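Local coordinates for protein aminotransferase AspB (Helicobacter pylori 26695, PDB 3EZS) that probably transfers amino groups between amino acids and keto acids with the help of pyridoxal 5'-phosphate, as aminotransferases of class I and II do, at residues A[62-67]-A[267-272]; A[70-75]-A[225-230]; A[38-43]-A[272-277]. All coordinates share one frame; numbering follows the deposited sequence.

Interaction 1 (A[62-67]-A[267-272]); sequences ESLRAA and AIQKAS
A pair of nearly parallel helices, 62-76 and 266-277, comes together here in the aminotransferase fold, beside the second subunit, with Leu-64 of the first reaching between Gln-269 and Ser-272 of the second. Their short segments run in almost the same direction, 22° apart, and their axes come within 9.3 Å of each other. Leu-64 does most of the touching. Its CG stands anti to the backbone N (chi1 176°), which carries the two methyls across the groove at about a right angle to the Gln-269 side chain. One branch, CD1, rests 3.8 Å from CB of Ser-272 and 4.0 Å from the backbone O of Gln-269. The other, CD2, lies 3.8 Å from the amide oxygen OE1 of Gln-269.

That amide is held from both ends by partners near the two segments: OE1 accepts from the backbone N of Glu-61 and NE2 donates to the carbonyl O of Ser-264. The two bonds settle the rotation of the amide and satisfy its polar atoms in a buried place, while the leucine packs one methyl against the amide oxygen and the other against the serine CB.

Where Ser-63 and Lys-270 are partly exposed, the chemistry turns polar. Lys-270 starts away from the facing helix, but its chain bends at chi2 (-63°) and brings NZ to 3.7 Å from OG of Ser-63. What joins the two is Glu-273, whose OE1 takes a hydrogen bond from Ser-63 OG and forms a salt bridge with Lys-270 NZ. Another side of helix 266-277 is occupied by Leu-45 of helix 39-46, and Ile-268 packs on Ile-268 of the second subunit. The arrangement is one of helices layered near the dimer interface, consistent with the fold type I architecture of pyridoxal phosphate enzymes.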
loop_
_atom_site.group_PDB
_atom_site.type_symbol
_atom_site.label_atom_id
_atom_site.label_comp_id
_atom_site.label_asym_id
_atom_site.label_seq_id
_atom_site.Cartn_x
_atom_site.Cartn_y
_atom_site.Cartn_z
ATOM N N GLU A 62 -12.652 -11.288 6.628
ATOM C CA GLU A 62 -13.458 -11.187 7.839
ATOM C C GLU A 62 -12.825 -11.897 9.018
ATOM O O GLU A 62 -12.933 -11.428 10.144
ATOM C CB GLU A 62 -14.847 -11.800 7.614
ATOM C CG GLU A 62 -15.790 -10.891 6.861
ATOM C CD GLU A 62 -16.041 -9.615 7.636
ATOM O OE1 GLU A 62 -16.329 -9.706 8.855
ATOM O OE2 GLU A 62 -15.934 -8.527 7.034
ATOM N N SER A 63 -12.181 -13.037 8.749
ATOM C CA SER A 63 -11.553 -13.821 9.795
ATOM C C SER A 63 -10.393 -13.055 10.426
ATOM O O SER A 63 -10.188 -13.135 11.608
ATOM C CB SER A 63 -11.111 -15.177 9.243
ATOM O OG SER A 63 -10.218 -15.035 8.151
ATOM N N LEU A 64 -9.648 -12.307 9.636
ATOM C CA LEU A 64 -8.548 -11.483 10.167
ATOM C C LEU A 64 -9.084 -10.331 11.035
ATOM O O LEU A 64 -8.581 -10.105 12.122
ATOM C CB LEU A 64 -7.667 -10.951 9.028
ATOM C CG LEU A 64 -6.532 -9.998 9.423
ATOM C CD1 LEU A 64 -5.541 -10.652 10.415
ATOM C CD2 LEU A 64 -5.841 -9.493 8.153
ATOM N N ARG A 65 -10.121 -9.635 10.562
ATOM C CA ARG A 65 -10.720 -8.529 11.331
ATOM C C ARG A 65 -11.212 -9.021 12.691
ATOM O O ARG A 65 -10.963 -8.371 13.725
ATOM C CB ARG A 65 -11.848 -7.855 10.539
ATOM C CG ARG A 65 -11.326 -7.000 9.379
ATOM C CD ARG A 65 -12.380 -6.663 8.330
ATOM N NE ARG A 65 -13.396 -5.699 8.756
ATOM C CZ ARG A 65 -14.582 -6.002 9.279
ATOM N NH1 ARG A 65 -14.945 -7.262 9.490
ATOM N NH2 ARG A 65 -15.421 -5.025 9.607
ATOM N N ALA A 66 -11.896 -10.169 12.693
ATOM C CA ALA A 66 -12.378 -10.793 13.933
ATOM C C ALA A 66 -11.219 -11.157 14.870
ATOM O O ALA A 66 -11.308 -10.928 16.066
ATOM C CB ALA A 66 -13.235 -12.033 13.618
ATOM N N ALA A 67 -10.131 -11.716 14.334
ATOM C CA ALA A 67 -8.950 -12.033 15.158
ATOM C C ALA A 67 -8.359 -10.758 15.754
ATOM O O ALA A 67 -7.896 -10.756 16.903
ATOM C CB ALA A 67 -7.883 -12.770 14.348
ATOM N N ALA A 267 -2.930 -15.850 2.041
ATOM C CA ALA A 267 -2.023 -16.704 2.786
ATOM C C ALA A 267 -1.291 -15.887 3.841
ATOM O O ALA A 267 -1.058 -16.378 4.955
ATOM C CB ALA A 267 -1.052 -17.368 1.840
ATOM N N ILE A 268 -0.909 -14.648 3.494
ATOM C CA ILE A 268 -0.263 -13.754 4.453
ATOM C C ILE A 268 -1.248 -13.375 5.562
ATOM O O ILE A 268 -0.880 -13.313 6.746
ATOM C CB ILE A 268 0.274 -12.461 3.779
ATOM C CG1 ILE A 268 1.525 -12.755 2.919
ATOM C CG2 ILE A 268 0.580 -11.377 4.835
ATOM C CD1 ILE A 268 2.826 -13.175 3.685
ATOM N N GLN A 269 -2.498 -13.129 5.171
ATOM C CA GLN A 269 -3.560 -12.802 6.112
ATOM C C GLN A 269 -3.865 -13.972 7.058
ATOM O O GLN A 269 -4.189 -13.736 8.218
ATOM C CB GLN A 269 -4.825 -12.414 5.376
ATOM C CG GLN A 269 -4.693 -11.226 4.396
ATOM C CD GLN A 269 -6.038 -10.747 3.905
ATOM O OE1 GLN A 269 -6.983 -10.678 4.689
ATOM N NE2 GLN A 269 -6.136 -10.396 2.612
ATOM N N LYS A 270 -3.783 -15.224 6.583
ATOM C CA LYS A 270 -3.977 -16.385 7.491
ATOM C C LYS A 270 -2.891 -16.436 8.553
ATOM O O LYS A 270 -3.185 -16.705 9.724
ATOM C CB LYS A 270 -4.006 -17.754 6.765
ATOM C CG LYS A 270 -5.375 -18.255 6.376
ATOM C CD LYS A 270 -6.299 -18.525 7.588
ATOM C CE LYS A 270 -7.764 -18.695 7.146
ATOM N NZ LYS A 270 -8.739 -18.376 8.245
ATOM N N ALA A 271 -1.633 -16.235 8.135
ATOM C CA ALA A 271 -0.506 -16.201 9.085
ATOM C C ALA A 271 -0.652 -15.016 10.071
ATOM O O ALA A 271 -0.341 -15.140 11.272
ATOM C CB ALA A 271 0.846 -16.153 8.345
ATOM N N SER A 272 -1.131 -13.879 9.570
ATOM C CA SER A 272 -1.405 -12.717 10.432
ATOM C C SER A 272 -2.483 -13.079 11.429
ATOM O O SER A 272 -2.378 -12.745 12.598
ATOM C CB SER A 272 -1.912 -11.534 9.627
ATOM O OG SER A 272 -0.896 -11.047 8.791
#

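Interaction 2 (A[70-75]-A[225-230]). With PO4 (phosphate ion), chain C.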
loop_
_atom_site.group_PDB
_atom_site.type_symbol
_atom_site.label_atom_id
_atom_site.label_comp_id
_atom_site.label_asym_id
_atom_site.label_seq_id
_atom_site.Cartn_x
_atom_site.Cartn_y
_atom_site.Cartn_z
ATOM N N GLY A 70 -10.649 -9.643 18.535
ATOM C CA GLY A 70 -10.452 -10.538 19.685
ATOM C C GLY A 70 -9.235 -10.123 20.498
ATOM O O GLY A 70 -9.281 -10.082 21.729
ATOM N N PHE A 71 -8.154 -9.802 19.788
ATOM C CA PHE A 71 -6.941 -9.264 20.409
ATOM C C PHE A 71 -7.241 -8.021 21.257
ATOM O O PHE A 71 -6.814 -7.932 22.418
ATOM C CB PHE A 71 -5.865 -8.921 19.360
ATOM C CG PHE A 71 -4.769 -8.052 19.910
ATOM C CD1 PHE A 71 -3.836 -8.576 20.791
ATOM C CD2 PHE A 71 -4.711 -6.709 19.601
ATOM C CE1 PHE A 71 -2.882 -7.787 21.336
ATOM C CE2 PHE A 71 -3.758 -5.915 20.147
ATOM C CZ PHE A 71 -2.816 -6.462 21.000
ATOM N N PHE A 72 -7.980 -7.073 20.689
ATOM C CA PHE A 72 -8.294 -5.821 21.389
ATOM C C PHE A 72 -9.115 -6.082 22.662
ATOM O O PHE A 72 -8.890 -5.439 23.695
ATOM C CB PHE A 72 -8.988 -4.818 20.470
ATOM C CG PHE A 72 -8.757 -3.396 20.860
ATOM C CD1 PHE A 72 -7.655 -2.714 20.379
ATOM C CD2 PHE A 72 -9.600 -2.754 21.735
ATOM C CE1 PHE A 72 -7.420 -1.419 20.744
ATOM C CE2 PHE A 72 -9.363 -1.458 22.103
ATOM C CZ PHE A 72 -8.275 -0.790 21.612
ATOM N N LYS A 73 -10.032 -7.045 22.586
ATOM C CA LYS A 73 -10.832 -7.451 23.733
ATOM C C LYS A 73 -9.979 -8.059 24.838
ATOM O O LYS A 73 -10.045 -7.611 25.965
ATOM C CB LYS A 73 -11.929 -8.443 23.308
ATOM C CG LYS A 73 -12.885 -8.852 24.435
ATOM C CD LYS A 73 -13.985 -9.811 23.947
ATOM N N ARG A 74 -9.178 -9.067 24.522
ATOM C CA ARG A 74 -8.313 -9.680 25.517
ATOM C C ARG A 74 -7.336 -8.695 26.125
ATOM O O ARG A 74 -7.107 -8.704 27.334
ATOM C CB ARG A 74 -7.485 -10.800 24.905
ATOM C CG ARG A 74 -8.266 -12.024 24.408
ATOM C CD ARG A 74 -7.279 -13.173 24.153
ATOM N NE ARG A 74 -6.192 -12.777 23.259
ATOM C CZ ARG A 74 -6.243 -12.807 21.925
ATOM N NH1 ARG A 74 -7.338 -13.185 21.268
ATOM N NH2 ARG A 74 -5.181 -12.439 21.231
ATOM N N ARG A 75 -6.778 -7.830 25.284
ATOM C CA ARG A 75 -5.730 -6.917 25.717
ATOM C C ARG A 75 -6.215 -5.670 26.433
ATOM O O ARG A 75 -5.603 -5.271 27.417
ATOM C CB ARG A 75 -4.842 -6.524 24.526
ATOM C CG ARG A 75 -3.779 -5.466 24.824
ATOM C CD ARG A 75 -2.765 -5.871 25.906
ATOM N NE ARG A 75 -1.795 -4.788 26.032
ATOM C CZ ARG A 75 -1.932 -3.703 26.794
ATOM N NH1 ARG A 75 -2.974 -3.527 27.582
ATOM N NH2 ARG A 75 -0.993 -2.776 26.769
ATOM N N VAL A 225 -7.021 4.819 17.255
ATOM C CA VAL A 225 -5.767 4.236 17.715
ATOM C C VAL A 225 -5.268 3.376 16.564
ATOM O O VAL A 225 -6.058 2.770 15.854
ATOM C CB VAL A 225 -5.933 3.391 19.020
ATOM C CG1 VAL A 225 -6.372 4.266 20.228
ATOM C CG2 VAL A 225 -6.909 2.236 18.814
ATOM N N ILE A 226 -3.960 3.332 16.384
ATOM C CA ILE A 226 -3.323 2.603 15.294
ATOM C C ILE A 226 -2.401 1.529 15.884
ATOM O O ILE A 226 -1.567 1.823 16.724
ATOM C CB ILE A 226 -2.550 3.590 14.375
ATOM C CG1 ILE A 226 -3.547 4.498 13.653
ATOM C CG2 ILE A 226 -1.655 2.830 13.355
ATOM C CD1 ILE A 226 -2.924 5.543 12.716
ATOM N N HIS A 227 -2.574 0.286 15.449
ATOM C CA HIS A 227 -1.791 -0.845 15.961
ATOM C C HIS A 227 -1.065 -1.560 14.840
ATOM O O HIS A 227 -1.418 -1.409 13.669
ATOM C CB HIS A 227 -2.695 -1.809 16.743
ATOM C CG HIS A 227 -3.146 -1.270 18.070
ATOM N ND1 HIS A 227 -2.634 -1.720 19.270
ATOM C CD2 HIS A 227 -4.047 -0.303 18.386
ATOM C CE1 HIS A 227 -3.213 -1.072 20.268
ATOM N NE2 HIS A 227 -4.074 -0.204 19.763
ATOM N N SER A 228 -0.027 -2.306 15.216
ATOM C CA SER A 228 0.786 -3.087 14.289
ATOM C C SER A 228 1.221 -4.382 14.946
ATOM O O SER A 228 1.415 -4.419 16.138
ATOM C CB SER A 228 2.042 -2.323 13.910
ATOM O OG SER A 228 2.908 -3.130 13.121
ATOM N N LEU A 229 1.429 -5.415 14.140
ATOM C CA LEU A 229 1.880 -6.725 14.612
ATOM C C LEU A 229 3.417 -6.893 14.577
ATOM O O LEU A 229 3.969 -7.831 15.149
ATOM C CB LEU A 229 1.291 -7.762 13.666
ATOM C CG LEU A 229 1.200 -9.215 14.095
ATOM C CD1 LEU A 229 0.390 -9.333 15.389
ATOM C CD2 LEU A 229 0.559 -10.014 12.958
ATOM N N SER A 230 4.088 -5.989 13.884
ATOM C CA SER A 230 5.514 -6.105 13.601
ATOM C C SER A 230 6.415 -6.373 14.780
ATOM O O SER A 230 7.263 -7.257 14.702
ATOM C CB SER A 230 5.999 -4.852 12.868
ATOM O OG SER A 230 5.236 -4.668 11.691
HETATM P P PO4 C . 4.847 -1.064 10.855
HETATM O O1 PO4 C . 3.527 -1.506 11.424
HETATM O O2 PO4 C . 4.661 -0.445 9.511
HETATM O O3 PO4 C . 5.732 -2.248 10.685
HETATM O O4 PO4 C . 5.424 -0.019 11.761
#
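A histidine sits among phenylalanines here: Phe-72, from helix 62-76, turns its ring edge toward the face of His-227, on strand 223-228, in an offset edge-to-face pair. The centroids are 5.6 Å apart and the planes stand at 82°. Phe-72 CG lies opposite the backbone N (chi1 -153°), which sends the ring toward the strand. Its CE1 makes the approach, 3.7 Å from His-227 NE2, which lies in the plane of the phenyl ring. The same CE1 is 4.2 Å from Val-225 CG2, and Phe-71 adds a looser contact, CE2 to His-227 ND1 at 4.4 Å. The Phe-242 ring of adjacent strand 241-245 meets the His-227 ring with nearly parallel planes, and Glu-194 OE1 makes a weak hydrogen bond with NE2.

At the strand's end the chain reaches a phosphate ion, probably from the crystallisation liquor. Ser-228 OG accepts from the backbone N of Ser-230 at 3.2 Å in an ST turn, and also donates to phosphate O1 in a bond modelled doubtfully short. Ser-230 OG gives a sounder hydrogen bond to phosphate O3, 2.7 Å. Arg-239 NH2 and backbone N of Ser-91 and Arg-92 also bond the ion, consistent with its occupying the cofactor phosphate site of fold type I aminotransferases.

Interaction 3 (A[38-43]-A[272-277])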
loop_
_atom_site.group_PDB
_atom_site.type_symbol
_atom_site.label_atom_id
_atom_site.label_comp_id
_atom_site.label_asym_id
_atom_site.label_seq_id
_atom_site.Cartn_x
_atom_site.Cartn_y
_atom_site.Cartn_z
ATOM N N PRO A 38 8.045 -16.785 14.843
ATOM C CA PRO A 38 7.600 -18.070 15.394
ATOM C C PRO A 38 7.154 -19.071 14.337
ATOM O O PRO A 38 6.449 -18.709 13.387
ATOM C CB PRO A 38 6.430 -17.675 16.292
ATOM C CG PRO A 38 6.807 -16.290 16.741
ATOM C CD PRO A 38 7.414 -15.654 15.539
ATOM N N LYS A 39 7.577 -20.320 14.516
ATOM C CA LYS A 39 7.279 -21.408 13.580
ATOM C C LYS A 39 5.806 -21.527 13.192
ATOM O O LYS A 39 5.501 -21.698 11.998
ATOM C CB LYS A 39 7.711 -22.758 14.161
ATOM C CG LYS A 39 7.876 -23.831 13.103
ATOM C CD LYS A 39 7.671 -25.236 13.621
ATOM C CE LYS A 39 7.729 -26.242 12.474
ATOM N NZ LYS A 39 7.064 -27.514 12.855
ATOM N N PHE A 40 4.897 -21.446 14.172
ATOM C CA PHE A 40 3.466 -21.623 13.873
ATOM C C PHE A 40 2.929 -20.579 12.875
ATOM O O PHE A 40 2.019 -20.871 12.099
ATOM C CB PHE A 40 2.600 -21.668 15.140
ATOM C CG PHE A 40 2.253 -20.314 15.726
ATOM C CD1 PHE A 40 3.128 -19.665 16.588
ATOM C CD2 PHE A 40 1.009 -19.733 15.476
ATOM C CE1 PHE A 40 2.801 -18.433 17.148
ATOM C CE2 PHE A 40 0.670 -18.508 16.026
ATOM C CZ PHE A 40 1.561 -17.851 16.872
ATOM N N ILE A 41 3.499 -19.376 12.917
ATOM C CA ILE A 41 3.147 -18.284 12.004
ATOM C C ILE A 41 3.637 -18.640 10.594
ATOM O O ILE A 41 2.889 -18.538 9.626
ATOM C CB ILE A 41 3.749 -16.956 12.512
ATOM C CG1 ILE A 41 3.054 -16.555 13.822
ATOM C CG2 ILE A 41 3.613 -15.847 11.501
ATOM C CD1 ILE A 41 3.701 -15.397 14.521
ATOM N N GLN A 42 4.882 -19.103 10.502
ATOM C CA GLN A 42 5.455 -19.536 9.248
ATOM C C GLN A 42 4.688 -20.712 8.653
ATOM O O GLN A 42 4.474 -20.738 7.455
ATOM C CB GLN A 42 6.918 -19.938 9.433
ATOM C CG GLN A 42 7.857 -18.794 9.899
ATOM C CD GLN A 42 9.316 -19.188 9.773
ATOM O OE1 GLN A 42 9.726 -19.674 8.715
ATOM N NE2 GLN A 42 10.119 -18.958 10.837
ATOM N N ASP A 43 4.306 -21.689 9.484
ATOM C CA ASP A 43 3.527 -22.842 9.038
ATOM C C ASP A 43 2.133 -22.451 8.520
ATOM O O ASP A 43 1.613 -23.072 7.590
ATOM C CB ASP A 43 3.389 -23.885 10.163
ATOM C CG ASP A 43 4.700 -24.628 10.468
ATOM O OD1 ASP A 43 5.659 -24.600 9.646
ATOM O OD2 ASP A 43 4.756 -25.258 11.548
ATOM N N SER A 272 -1.131 -13.879 9.570
ATOM C CA SER A 272 -1.405 -12.717 10.432
ATOM C C SER A 272 -2.483 -13.079 11.429
ATOM O O SER A 272 -2.378 -12.745 12.598
ATOM C CB SER A 272 -1.912 -11.534 9.627
ATOM O OG SER A 272 -0.896 -11.047 8.791
ATOM N N GLU A 273 -3.514 -13.771 10.960
ATOM C CA GLU A 273 -4.622 -14.184 11.829
ATOM C C GLU A 273 -4.138 -15.120 12.943
ATOM O O GLU A 273 -4.544 -14.977 14.090
ATOM C CB GLU A 273 -5.692 -14.882 11.002
ATOM C CG GLU A 273 -6.915 -15.306 11.793
ATOM C CD GLU A 273 -7.828 -16.216 11.000
ATOM O OE1 GLU A 273 -7.748 -16.206 9.760
ATOM O OE2 GLU A 273 -8.634 -16.938 11.624
ATOM N N ALA A 274 -3.287 -16.085 12.592
ATOM C CA ALA A 274 -2.741 -17.007 13.577
ATOM C C ALA A 274 -1.959 -16.217 14.634
ATOM O O ALA A 274 -2.083 -16.495 15.820
ATOM C CB ALA A 274 -1.864 -18.076 12.898
ATOM N N ALA A 275 -1.194 -15.210 14.204
ATOM C CA ALA A 275 -0.420 -14.350 15.117
ATOM C C ALA A 275 -1.316 -13.573 16.071
ATOM O O ALA A 275 -1.081 -13.568 17.280
ATOM C CB ALA A 275 0.507 -13.370 14.324
ATOM N N TRP A 276 -2.368 -12.945 15.541
ATOM C CA TRP A 276 -3.260 -12.139 16.389
ATOM C C TRP A 276 -4.075 -12.961 17.379
ATOM O O TRP A 276 -4.472 -12.435 18.399
ATOM C CB TRP A 276 -4.210 -11.262 15.564
ATOM C CG TRP A 276 -3.584 -10.061 14.861
ATOM C CD1 TRP A 276 -3.410 -9.900 13.521
ATOM C CD2 TRP A 276 -3.080 -8.854 15.475
ATOM N NE1 TRP A 276 -2.834 -8.674 13.261
ATOM C CE2 TRP A 276 -2.610 -8.021 14.439
ATOM C CE3 TRP A 276 -2.958 -8.413 16.801
ATOM C CZ2 TRP A 276 -2.058 -6.749 14.680
ATOM C CZ3 TRP A 276 -2.383 -7.144 17.040
ATOM C CH2 TRP A 276 -1.970 -6.329 15.977
ATOM N N LEU A 277 -4.359 -14.220 17.051
ATOM C CA LEU A 277 -5.115 -15.109 17.920
ATOM C C LEU A 277 -4.324 -15.610 19.148
ATOM O O LEU A 277 -4.922 -16.028 20.137
ATOM C CB LEU A 277 -5.583 -16.339 17.134
ATOM C CG LEU A 277 -6.685 -16.258 16.082
ATOM C CD1 LEU A 277 -6.647 -17.457 15.099
ATOM C CD2 LEU A 277 -8.070 -16.139 16.747
#
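The Phe-40 ring meets helix 266-277 with its edge: the carbonyl O of Ala-274 lies in the ring plane, 3.4 Å from CE2. One face is covered by the ring's own neighbour, Ile-41, whose CG1 sits 3.6 Å above the plane and off toward the rim, and His-281 adds an edge-to-face partner from helix 280-299. This is an antiparallel helix pair in the aminotransferase fold, next to the second subunit, between helices 39-46 and 266-277; the short segments run at 150° to each other with axes 8.7 Å apart.

Alanines on the facing helix let the larger side chains come in close. Phe-40 holds CG between its backbone N and carbonyl carbon (chi1 81°), and from there the ring swings across so that CE2 also comes to 4.0 Å from CB of Ala-274. The contact with the carbonyl is thus an aromatic C-H edge set against a backbone oxygen, with the alanine methyl beside it.

Pro-38 occupies the N-cap position of helix 39-46 and packs on His-281 and Phe-285 of helix 280-299. From the same helix, Gln-42 OE1 is hydrogen-bonded to Thr-49 OG1 of the second subunit, which places this helix at the dimer interface. Deeper in, where both partners are buried, the contact is purely apolar: Ile-41 CD1 lies 3.8 Å from CB of Ala-275, with CG1 just behind it at 4.1 Å from the same methyl.

How the interactions relate
Helix 266-277 is common to interactions 1 and 3: it packs nearly parallel to helix 62-76 in the first and antiparallel to helix 39-46 in the third. Ser-272 belongs to the range of each, though it touches only in interaction 1. Interaction 2 uses a later part of helix 62-76 against a strand of the central sheet. It is the most central and fully buried contact, built from aromatic rings, with the phosphate beyond. Interaction 1 is mostly buried but edged with charge; interaction 3 is only partly buried and relies on alanines. Trp-276, in the interaction 3 range though not touching helix 39-46, packs on Phe-71 and Leu-229 of interaction 2 and Leu-64 of interaction 1.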